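Oxidoreductase, Gfo/Idh/MocA family (Vibrio cholerae, PDB 1XEA) probably acts as an NAD(P)-dependent oxidoreductase, binding its nucleotide cofactor through a Rossmann-fold domain. Local coordinates at residues 144-153 against 167-177. Numbering follows the deposited sequence.
Sequences LRSLRWEKHR and DFIHPLDSVNL
The indole of Trp149 packs on Ser174 and Pro171 in the C-terminal part of helix 160-175 and, burying more area than any other residue here, illustrates how an aromatic side chain helps seat a helix on a sheet. Ser174 CB sits over one face, 3.5 Å from the centroid of the Trp149 six-membered ring and 13° off its normal. Pro171 meets the five-membered ring obliquely, its CA making an off-centre CH-pi contact and its CB lying 3.7 Å from Trp149 CD1. Val175 CG2 packs against Trp149 CB. Trp149 CG is anti to the backbone N (chi1 -156°), which brings the ring over Ser174 and against Pro171; its NE1 bonds to Glu224 on the adjacent strand. The Ser174 hydroxyl turns back to His170 O, which also accepts from Ser174 N. Just past the helix C-terminus, Leu177 CD1 meets Leu147 CD2 at 3.5 Å and also touches Leu144 CD1, Leu177 crossing each nearly at right angles. At the far end, Arg153 NH1 reaches Asp167 OD2 at 2.6 Å in a salt bridge with nearly coplanar groups, though its hydrogen bond is bent and weak; Lys151 NZ makes a long ion pair with OD1, and Arg217 also pairs with this carboxylate. Segments 146-152 and 167-175 run antiparallel (167°); a helix on one face of the large mixed sheet is consistent with the open-faced C-terminal domain of Gfo/Idh/MocA oxidoreductases.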
ATOM      1  N   LEU A 144       4.647 -18.902  18.254  1.00 34.14           N
ATOM      2  CA  LEU A 144       4.179 -18.918  16.868  1.00 34.53           C
ATOM      3  C   LEU A 144       3.052 -19.910  16.615  1.00 35.12           C
ATOM      4  O   LEU A 144       3.227 -21.110  16.799  1.00 35.87           O
ATOM      5  CB  LEU A 144       5.337 -19.236  15.916  1.00 33.19           C
ATOM      6  CG  LEU A 144       6.221 -18.072  15.476  1.00 34.43           C
ATOM      7  CD1 LEU A 144       7.322 -18.580  14.545  1.00 32.39           C
ATOM      8  CD2 LEU A 144       5.372 -17.030  14.773  1.00 32.63           C
ATOM      9  N   ARG A 145       1.896 -19.409  16.194  1.00 35.53           N
ATOM     10  CA  ARG A 145       0.776 -20.290  15.896  1.00 37.08           C
ATOM     11  C   ARG A 145       0.846 -20.695  14.431  1.00 35.06           C
ATOM     12  O   ARG A 145       0.192 -21.643  14.004  1.00 35.99           O
ATOM     13  CB  ARG A 145      -0.561 -19.607  16.193  1.00 39.04           C
ATOM     14  CG  ARG A 145      -0.774 -19.307  17.662  1.00 43.68           C
ATOM     15  CD  ARG A 145      -0.808 -20.586  18.482  1.00 47.46           C
ATOM     16  NE  ARG A 145      -0.589 -20.336  19.908  1.00 51.01           N
ATOM     17  CZ  ARG A 145       0.461 -20.783  20.597  1.00 52.66           C
ATOM     18  NH1 ARG A 145       1.393 -21.507  19.984  1.00 52.27           N
ATOM     19  NH2 ARG A 145       0.576 -20.506  21.895  1.00 51.69           N
ATOM     20  N   SER A 146       1.651 -19.968  13.666  1.00 34.73           N
ATOM     21  CA  SER A 146       1.836 -20.258  12.251  1.00 35.27           C
ATOM     22  C   SER A 146       2.919 -19.347  11.667  1.00 33.61           C
ATOM     23  O   SER A 146       3.165 -18.246  12.166  1.00 33.22           O
ATOM     24  CB  SER A 146       0.509 -20.089  11.487  1.00 36.51           C
ATOM     25  OG  SER A 146       0.416 -18.826  10.847  1.00 41.69           O
ATOM     26  N   LEU A 147       3.581 -19.830  10.626  1.00 31.36           N
ATOM     27  CA  LEU A 147       4.627 -19.081   9.951  1.00 31.20           C
ATOM     28  C   LEU A 147       4.661 -19.562   8.500  1.00 33.43           C
ATOM     29  O   LEU A 147       4.886 -20.744   8.240  1.00 34.52           O
ATOM     30  CB  LEU A 147       5.989 -19.318  10.617  1.00 27.28           C
ATOM     31  CG  LEU A 147       7.209 -18.698   9.915  1.00 24.80           C
ATOM     32  CD1 LEU A 147       7.133 -17.187   9.995  1.00 24.17           C
ATOM     33  CD2 LEU A 147       8.494 -19.208  10.534  1.00 21.53           C
ATOM     34  N   ARG A 148       4.425 -18.649   7.563  1.00 34.82           N
ATOM     35  CA  ARG A 148       4.412 -18.987   6.148  1.00 34.96           C
ATOM     36  C   ARG A 148       5.458 -18.195   5.394  1.00 36.45           C
ATOM     37  O   ARG A 148       5.457 -16.962   5.399  1.00 38.67           O
ATOM     38  CB  ARG A 148       3.035 -18.702   5.548  1.00 34.61           C
ATOM     39  CG  ARG A 148       2.948 -18.923   4.046  1.00 35.63           C
ATOM     40  CD  ARG A 148       1.515 -18.794   3.561  1.00 36.17           C
ATOM     41  NE  ARG A 148       1.014 -17.431   3.637  1.00 38.93           N
ATOM     42  CZ  ARG A 148      -0.262 -17.111   3.832  1.00 41.45           C
ATOM     43  NH1 ARG A 148      -1.181 -18.063   3.977  1.00 40.38           N
ATOM     44  NH2 ARG A 148      -0.617 -15.829   3.877  1.00 42.66           N
ATOM     45  N   TRP A 149       6.353 -18.907   4.729  1.00 37.14           N
ATOM     46  CA  TRP A 149       7.394 -18.254   3.967  1.00 35.68           C
ATOM     47  C   TRP A 149       7.133 -18.502   2.475  1.00 36.06           C
ATOM     48  O   TRP A 149       7.178 -19.637   2.019  1.00 35.84           O
ATOM     49  CB  TRP A 149       8.749 -18.824   4.394  1.00 32.88           C
ATOM     50  CG  TRP A 149       9.883 -17.887   4.146  1.00 31.15           C
ATOM     51  CD1 TRP A 149      10.327 -17.441   2.931  1.00 29.62           C
ATOM     52  CD2 TRP A 149      10.683 -17.237   5.129  1.00 28.87           C
ATOM     53  NE1 TRP A 149      11.350 -16.556   3.098  1.00 27.46           N
ATOM     54  CE2 TRP A 149      11.593 -16.411   4.439  1.00 27.97           C
ATOM     55  CE3 TRP A 149      10.723 -17.269   6.530  1.00 27.28           C
ATOM     56  CZ2 TRP A 149      12.534 -15.620   5.102  1.00 27.15           C
ATOM     57  CZ3 TRP A 149      11.658 -16.485   7.182  1.00 24.47           C
ATOM     58  CH2 TRP A 149      12.550 -15.673   6.467  1.00 26.61           C
ATOM     59  N   GLU A 150       6.830 -17.444   1.732  1.00 37.84           N
ATOM     60  CA  GLU A 150       6.582 -17.540   0.298  1.00 38.76           C
ATOM     61  C   GLU A 150       7.747 -16.892  -0.459  1.00 38.22           C
ATOM     62  O   GLU A 150       8.193 -15.794  -0.116  1.00 38.14           O
ATOM     63  CB  GLU A 150       5.289 -16.805  -0.070  1.00 40.57           C
ATOM     64  CG  GLU A 150       4.030 -17.353   0.591  1.00 45.16           C
ATOM     65  CD  GLU A 150       2.759 -16.610   0.183  1.00 46.84           C
ATOM     66  OE1 GLU A 150       2.452 -16.565  -1.030  1.00 47.65           O
ATOM     67  OE2 GLU A 150       2.068 -16.075   1.081  1.00 47.70           O
ATOM     68  N   LYS A 151       8.243 -17.575  -1.479  1.00 37.05           N
ATOM     69  CA  LYS A 151       9.324 -17.039  -2.290  1.00 37.89           C
ATOM     70  C   LYS A 151       8.999 -17.468  -3.701  1.00 37.74           C
ATOM     71  O   LYS A 151       9.197 -18.628  -4.062  1.00 38.21           O
ATOM     72  CB  LYS A 151      10.668 -17.617  -1.866  1.00 38.89           C
ATOM     73  CG  LYS A 151      11.851 -16.906  -2.495  1.00 41.42           C
ATOM     74  CD  LYS A 151      13.167 -17.544  -2.075  1.00 43.90           C
ATOM     75  CE  LYS A 151      14.345 -16.706  -2.536  1.00 46.10           C
ATOM     76  NZ  LYS A 151      14.327 -16.495  -4.009  1.00 50.09           N
ATOM     77  N   HIS A 152       8.497 -16.532  -4.498  1.00 37.77           N
ATOM     78  CA  HIS A 152       8.101 -16.847  -5.860  1.00 37.47           C
ATOM     79  C   HIS A 152       8.984 -16.178  -6.907  1.00 37.90           C
ATOM     80  O   HIS A 152       9.653 -15.185  -6.627  1.00 38.54           O
ATOM     81  CB  HIS A 152       6.633 -16.447  -6.089  1.00 36.10           C
ATOM     82  CG  HIS A 152       5.691 -16.915  -5.016  1.00 35.54           C
ATOM     83  ND1 HIS A 152       5.866 -18.094  -4.323  1.00 36.59           N
ATOM     84  CD2 HIS A 152       4.544 -16.372  -4.542  1.00 34.35           C
ATOM     85  CE1 HIS A 152       4.870 -18.255  -3.467  1.00 34.79           C
ATOM     86  NE2 HIS A 152       4.054 -17.224  -3.582  1.00 33.80           N
ATOM     87  N   ARG A 153       8.990 -16.753  -8.107  1.00 38.29           N
ATOM     88  CA  ARG A 153       9.750 -16.244  -9.252  1.00 38.35           C
ATOM     89  C   ARG A 153       8.796 -16.182 -10.436  1.00 38.69           C
ATOM     90  O   ARG A 153       7.800 -16.906 -10.488  1.00 37.14           O
ATOM     91  CB  ARG A 153      10.900 -17.186  -9.639  1.00 39.58           C
ATOM     92  CG  ARG A 153      12.105 -17.192  -8.727  1.00 40.45           C
ATOM     93  CD  ARG A 153      13.330 -16.578  -9.401  1.00 43.05           C
ATOM     94  NE  ARG A 153      14.337 -16.162  -8.416  1.00 43.50           N
ATOM     95  CZ  ARG A 153      14.960 -16.988  -7.579  1.00 42.43           C
ATOM     96  NH1 ARG A 153      14.689 -18.287  -7.607  1.00 42.61           N
ATOM     97  NH2 ARG A 153      15.836 -16.514  -6.701  1.00 42.80           N
ATOM     98  N   ASP A 167      17.235 -23.556  -4.235  1.00 47.67           N
ATOM     99  CA  ASP A 167      16.253 -22.494  -4.087  1.00 43.26           C
ATOM    100  C   ASP A 167      15.280 -22.712  -2.939  1.00 42.39           C
ATOM    101  O   ASP A 167      15.370 -22.044  -1.907  1.00 42.65           O
ATOM    102  CB  ASP A 167      15.486 -22.349  -5.400  1.00 40.87           C
ATOM    103  CG  ASP A 167      15.121 -20.920  -5.703  1.00 39.78           C
ATOM    104  OD1 ASP A 167      15.555 -20.020  -4.956  1.00 40.12           O
ATOM    105  OD2 ASP A 167      14.405 -20.689  -6.698  1.00 39.78           O
ATOM    106  N   PHE A 168      14.357 -23.653  -3.131  1.00 40.48           N
ATOM    107  CA  PHE A 168      13.331 -23.980  -2.145  1.00 38.50           C
ATOM    108  C   PHE A 168      13.902 -24.155  -0.748  1.00 38.20           C
ATOM    109  O   PHE A 168      13.222 -23.933   0.254  1.00 37.53           O
ATOM    110  CB  PHE A 168      12.601 -25.257  -2.551  1.00 36.69           C
ATOM    111  CG  PHE A 168      11.391 -25.539  -1.727  1.00 36.21           C
ATOM    112  CD1 PHE A 168      10.269 -24.720  -1.822  1.00 34.74           C
ATOM    113  CD2 PHE A 168      11.367 -26.616  -0.843  1.00 35.98           C
ATOM    114  CE1 PHE A 168       9.134 -24.967  -1.049  1.00 34.66           C
ATOM    115  CE2 PHE A 168      10.236 -26.876  -0.062  1.00 36.70           C
ATOM    116  CZ  PHE A 168       9.112 -26.050  -0.161  1.00 34.73           C
ATOM    117  N   ILE A 169      15.165 -24.553  -0.683  1.00 38.78           N
ATOM    118  CA  ILE A 169      15.811 -24.758   0.601  1.00 38.22           C
ATOM    119  C   ILE A 169      15.805 -23.467   1.408  1.00 37.63           C
ATOM    120  O   ILE A 169      15.867 -23.501   2.626  1.00 38.50           O
ATOM    121  CB  ILE A 169      17.255 -25.258   0.416  1.00 38.28           C
ATOM    122  CG1 ILE A 169      17.759 -25.864   1.726  1.00 38.34           C
ATOM    123  CG2 ILE A 169      18.149 -24.113  -0.025  1.00 38.87           C
ATOM    124  CD1 ILE A 169      18.891 -26.825   1.535  1.00 36.22           C
ATOM    125  N   HIS A 170      15.731 -22.331   0.724  1.00 36.91           N
ATOM    126  CA  HIS A 170      15.706 -21.066   1.422  1.00 35.43           C
ATOM    127  C   HIS A 170      14.448 -20.985   2.273  1.00 36.54           C
ATOM    128  O   HIS A 170      14.520 -20.966   3.497  1.00 37.01           O
ATOM    129  CB  HIS A 170      15.742 -19.901   0.443  1.00 34.46           C
ATOM    130  CG  HIS A 170      17.121 -19.418   0.132  1.00 34.99           C
ATOM    131  ND1 HIS A 170      18.040 -19.118   1.113  1.00 35.12           N
ATOM    132  CD2 HIS A 170      17.742 -19.189  -1.049  1.00 34.88           C
ATOM    133  CE1 HIS A 170      19.170 -18.729   0.551  1.00 35.35           C
ATOM    134  NE2 HIS A 170      19.017 -18.763  -0.761  1.00 35.90           N
ATOM    135  N   PRO A 171      13.264 -20.952   1.639  1.00 37.37           N
ATOM    136  CA  PRO A 171      12.040 -20.871   2.446  1.00 37.09           C
ATOM    137  C   PRO A 171      11.824 -22.071   3.362  1.00 36.62           C
ATOM    138  O   PRO A 171      11.356 -21.926   4.491  1.00 36.29           O
ATOM    139  CB  PRO A 171      10.939 -20.736   1.393  1.00 35.86           C
ATOM    140  CG  PRO A 171      11.498 -21.460   0.220  1.00 37.01           C
ATOM    141  CD  PRO A 171      12.940 -21.006   0.201  1.00 36.86           C
ATOM    142  N   LEU A 172      12.185 -23.252   2.869  1.00 36.42           N
ATOM    143  CA  LEU A 172      12.020 -24.470   3.640  1.00 36.66           C
ATOM    144  C   LEU A 172      12.768 -24.394   4.974  1.00 37.53           C
ATOM    145  O   LEU A 172      12.179 -24.598   6.040  1.00 38.36           O
ATOM    146  CB  LEU A 172      12.512 -25.675   2.840  1.00 35.15           C
ATOM    147  CG  LEU A 172      12.212 -27.038   3.484  1.00 34.61           C
ATOM    148  CD1 LEU A 172      10.707 -27.291   3.465  1.00 32.36           C
ATOM    149  CD2 LEU A 172      12.952 -28.128   2.741  1.00 31.08           C
ATOM    150  N   ASP A 173      14.064 -24.102   4.911  1.00 36.46           N
ATOM    151  CA  ASP A 173      14.877 -23.993   6.113  1.00 36.22           C
ATOM    152  C   ASP A 173      14.401 -22.867   7.022  1.00 37.24           C
ATOM    153  O   ASP A 173      14.279 -23.043   8.237  1.00 39.16           O
ATOM    154  CB  ASP A 173      16.343 -23.731   5.771  1.00 35.18           C
ATOM    155  CG  ASP A 173      17.171 -23.385   7.009  1.00 37.22           C
ATOM    156  OD1 ASP A 173      17.490 -24.288   7.805  1.00 37.73           O
ATOM    157  OD2 ASP A 173      17.493 -22.201   7.205  1.00 37.70           O
ATOM    158  N   SER A 174      14.153 -21.704   6.431  1.00 35.96           N
ATOM    159  CA  SER A 174      13.712 -20.538   7.187  1.00 35.57           C
ATOM    160  C   SER A 174      12.495 -20.810   8.051  1.00 34.77           C
ATOM    161  O   SER A 174      12.271 -20.139   9.053  1.00 33.63           O
ATOM    162  CB  SER A 174      13.409 -19.379   6.237  1.00 36.05           C
ATOM    163  OG  SER A 174      14.558 -19.022   5.508  1.00 36.36           O
ATOM    164  N   VAL A 175      11.722 -21.808   7.660  1.00 34.54           N
ATOM    165  CA  VAL A 175      10.518 -22.157   8.374  1.00 35.76           C
ATOM    166  C   VAL A 175      10.713 -23.371   9.261  1.00 36.79           C
ATOM    167  O   VAL A 175       9.943 -23.594  10.188  1.00 35.99           O
ATOM    168  CB  VAL A 175       9.401 -22.437   7.367  1.00 37.13           C
ATOM    169  CG1 VAL A 175       8.185 -22.949   8.071  1.00 41.86           C
ATOM    170  CG2 VAL A 175       9.060 -21.162   6.606  1.00 38.75           C
ATOM    171  N   ASN A 176      11.760 -24.143   8.969  1.00 39.96           N
ATOM    172  CA  ASN A 176      12.083 -25.376   9.691  1.00 41.17           C
ATOM    173  C   ASN A 176      12.557 -25.147  11.132  1.00 42.25           C
ATOM    174  O   ASN A 176      13.686 -25.466  11.494  1.00 40.14           O
ATOM    175  CB  ASN A 176      13.142 -26.144   8.905  1.00 41.81           C
ATOM    176  CG  ASN A 176      13.238 -27.582   9.326  1.00 43.69           C
ATOM    177  OD1 ASN A 176      12.574 -28.008  10.270  1.00 46.36           O
ATOM    178  ND2 ASN A 176      14.054 -28.351   8.622  1.00 43.76           N
ATOM    179  N   LEU A 177      11.661 -24.612  11.952  1.00 45.72           N
ATOM    180  CA  LEU A 177      11.959 -24.299  13.338  1.00 48.52           C
ATOM    181  C   LEU A 177      11.734 -25.478  14.281  1.00 51.85           C
ATOM    182  O   LEU A 177      11.928 -25.358  15.489  1.00 51.96           O
ATOM    183  CB  LEU A 177      11.092 -23.121  13.772  1.00 47.02           C
ATOM    184  CG  LEU A 177      11.185 -21.849  12.921  1.00 45.95           C
ATOM    185  CD1 LEU A 177       9.988 -20.974  13.200  1.00 44.69           C
ATOM    186  CD2 LEU A 177      12.484 -21.110  13.204  1.00 44.53           C
TER